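Long-range contact in S-M checkpoint control protein RAD4 (Schizosaccharomyces pombe, PDB 4BMD), which acts as an adaptor essential for DNA replication and for the checkpoint control that couples S and M phases: residues Phe18-Phe23 and Phe52-His57. Residues are numbered along the deposited sequence; the frame is centred on the assembly and turned at random.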
loop_
_atom_site.group_PDB
_atom_site.type_symbol
_atom_site.label_atom_id
_atom_site.label_comp_id
_atom_site.label_asym_id
_atom_site.label_seq_id
_atom_site.Cartn_x
_atom_site.Cartn_y
_atom_site.Cartn_z
ATOM N N PHE A 18 -6.099 3.155 20.423
ATOM C CA PHE A 18 -6.455 3.246 19.014
ATOM C C PHE A 18 -7.943 3.504 18.805
ATOM O O PHE A 18 -8.781 3.058 19.588
ATOM C CB PHE A 18 -6.040 1.969 18.275
ATOM C CG PHE A 18 -4.556 1.736 18.258
ATOM C CD1 PHE A 18 -3.937 1.043 19.287
ATOM C CD2 PHE A 18 -3.780 2.208 17.213
ATOM C CE1 PHE A 18 -2.572 0.828 19.274
ATOM C CE2 PHE A 18 -2.414 1.995 17.195
ATOM C CZ PHE A 18 -1.809 1.304 18.227
ATOM N N TYR A 19 -8.256 4.230 17.738
ATOM C CA TYR A 19 -9.633 4.524 17.366
ATOM C C TYR A 19 -9.910 3.963 15.975
ATOM O O TYR A 19 -9.354 4.436 14.984
ATOM C CB TYR A 19 -9.870 6.035 17.396
ATOM C CG TYR A 19 -11.199 6.492 16.831
ATOM C CD1 TYR A 19 -12.334 6.548 17.629
ATOM C CD2 TYR A 19 -11.312 6.894 15.503
ATOM C CE1 TYR A 19 -13.547 6.975 17.118
ATOM C CE2 TYR A 19 -12.519 7.322 14.985
ATOM C CZ TYR A 19 -13.633 7.361 15.795
ATOM O OH TYR A 19 -14.836 7.790 15.279
ATOM N N LEU A 20 -10.768 2.948 15.907
ATOM C CA LEU A 20 -11.074 2.284 14.646
ATOM C C LEU A 20 -12.285 2.926 13.976
ATOM O O LEU A 20 -13.371 2.972 14.552
ATOM C CB LEU A 20 -11.328 0.794 14.878
ATOM C CG LEU A 20 -10.316 0.077 15.777
ATOM C CD1 LEU A 20 -10.662 -1.399 15.903
ATOM C CD2 LEU A 20 -8.895 0.258 15.263
ATOM N N TYR A 21 -12.094 3.414 12.754
ATOM C CA TYR A 21 -13.133 4.173 12.064
ATOM C C TYR A 21 -13.762 3.422 10.894
ATOM O O TYR A 21 -13.069 3.013 9.966
ATOM C CB TYR A 21 -12.570 5.511 11.580
ATOM C CG TYR A 21 -13.561 6.358 10.817
ATOM C CD1 TYR A 21 -14.543 7.082 11.485
ATOM C CD2 TYR A 21 -13.510 6.443 9.432
ATOM C CE1 TYR A 21 -15.449 7.863 10.792
ATOM C CE2 TYR A 21 -14.410 7.223 8.730
ATOM C CZ TYR A 21 -15.378 7.929 9.414
ATOM O OH TYR A 21 -16.277 8.705 8.719
ATOM N N GLU A 22 -15.082 3.254 10.955
ATOM C CA GLU A 22 -15.868 2.655 9.873
ATOM C C GLU A 22 -15.383 1.288 9.393
ATOM O O GLU A 22 -15.432 0.990 8.201
ATOM C CB GLU A 22 -15.984 3.617 8.687
ATOM C CG GLU A 22 -16.879 4.816 8.951
ATOM C CD GLU A 22 -18.303 4.419 9.287
ATOM O OE1 GLU A 22 -19.013 3.924 8.385
ATOM O OE2 GLU A 22 -18.712 4.600 10.454
ATOM N N PHE A 23 -14.917 0.459 10.321
ATOM C CA PHE A 23 -14.586 -0.921 9.996
ATOM C C PHE A 23 -15.842 -1.781 10.092
ATOM O O PHE A 23 -16.702 -1.534 10.938
ATOM C CB PHE A 23 -13.510 -1.460 10.938
ATOM C CG PHE A 23 -12.113 -1.070 10.552
ATOM C CD1 PHE A 23 -11.386 -1.843 9.661
ATOM C CD2 PHE A 23 -11.520 0.062 11.088
ATOM C CE1 PHE A 23 -10.098 -1.491 9.305
ATOM C CE2 PHE A 23 -10.231 0.419 10.738
ATOM C CZ PHE A 23 -9.519 -0.359 9.846
ATOM N N PHE A 52 -3.632 6.899 17.782
ATOM C CA PHE A 52 -3.748 6.733 16.338
ATOM C C PHE A 52 -5.187 6.478 15.908
ATOM O O PHE A 52 -5.926 5.754 16.575
ATOM C CB PHE A 52 -2.866 5.581 15.850
ATOM C CG PHE A 52 -1.397 5.814 16.045
ATOM C CD1 PHE A 52 -0.673 6.558 15.129
ATOM C CD2 PHE A 52 -0.737 5.282 17.142
ATOM C CE1 PHE A 52 0.681 6.772 15.304
ATOM C CE2 PHE A 52 0.617 5.493 17.324
ATOM C CZ PHE A 52 1.327 6.240 16.403
ATOM N N VAL A 53 -5.577 7.080 14.790
ATOM C CA VAL A 53 -6.857 6.782 14.163
ATOM C C VAL A 53 -6.626 5.806 13.015
ATOM O O VAL A 53 -5.814 6.066 12.126
ATOM C CB VAL A 53 -7.541 8.054 13.628
ATOM C CG1 VAL A 53 -8.746 7.693 12.773
ATOM C CG2 VAL A 53 -7.948 8.964 14.779
ATOM N N VAL A 54 -7.332 4.682 13.040
ATOM C CA VAL A 54 -7.150 3.645 12.031
ATOM C C VAL A 54 -8.302 3.607 11.029
ATOM O O VAL A 54 -9.473 3.557 11.407
ATOM C CB VAL A 54 -6.972 2.260 12.678
ATOM C CG1 VAL A 54 -6.633 1.220 11.621
ATOM C CG2 VAL A 54 -5.885 2.314 13.741
ATOM N N ILE A 55 -7.950 3.634 9.746
ATOM C CA ILE A 55 -8.916 3.638 8.654
ATOM C C ILE A 55 -8.742 2.354 7.847
ATOM O O ILE A 55 -7.630 1.850 7.733
ATOM C CB ILE A 55 -8.664 4.852 7.729
ATOM C CG1 ILE A 55 -8.574 6.138 8.552
ATOM C CG2 ILE A 55 -9.739 4.978 6.665
ATOM C CD1 ILE A 55 -9.838 6.474 9.304
ATOM N N PRO A 56 -9.838 1.798 7.308
ATOM C CA PRO A 56 -9.655 0.685 6.371
ATOM C C PRO A 56 -8.900 1.142 5.123
ATOM O O PRO A 56 -9.105 2.264 4.657
ATOM C CB PRO A 56 -11.091 0.271 6.020
ATOM C CG PRO A 56 -11.958 1.410 6.468
ATOM C CD PRO A 56 -11.256 2.010 7.640
ATOM N N HIS A 57 -8.032 0.281 4.598
ATOM C CA HIS A 57 -7.176 0.640 3.469
ATOM C C HIS A 57 -7.967 0.941 2.198
ATOM O O HIS A 57 -7.485 1.643 1.310
ATOM C CB HIS A 57 -6.154 -0.469 3.196
ATOM C CG HIS A 57 -6.763 -1.743 2.698
ATOM N ND1 HIS A 57 -7.052 -2.804 3.528
ATOM C CD2 HIS A 57 -7.138 -2.125 1.454
ATOM C CE1 HIS A 57 -7.578 -3.786 2.817
ATOM N NE2 HIS A 57 -7.643 -3.400 1.556
#
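Phe23 lies with one face of its ring over Pro56, whose CD sits 3.8 Å from the ring centroid and only 18° off the normal, a CH-pi contact. Its CG lies beside the backbone N (chi1 -82°); the ring reaches residues 54-56, and CZ also meets Val54 CG1 at 3.7 Å. An alanine here would lose the ring and would probably leave Pro56 CD and Val54 CG1 without the ring that packs on them and open a gap against Val28 and Leu31 of helix 25-36. Behind this junction the backbones run parallel: Tyr19 N donates to Phe52 O, Tyr19 O receives Val54 N at 2.8 Å, and Tyr21 N closes on Val54 O. Residues in register then lie side by side on each face. On one, Leu20 CD2 leans on Val54 CB, while Phe18 and Phe52 project side by side, their planes only 20° apart but slid so that the rings scarcely overlap, with CE2 of Phe18 3.7 Å from CD2 of Phe52. On the other, Val53 CG1 meets the edge of the Tyr19 ring; just past the end of strand 17-20, Ile55 CD1 reaches CD2 of Tyr21 at 3.7 Å. Trp76 of helix 74-82 borders both Phe18 and Phe52. Strands 17-20 and 52-55 are the central pair of the four-stranded parallel sheet, order 2-1-3-4, that characterises the BRCT fold, here in BRCT 3 of Rad4.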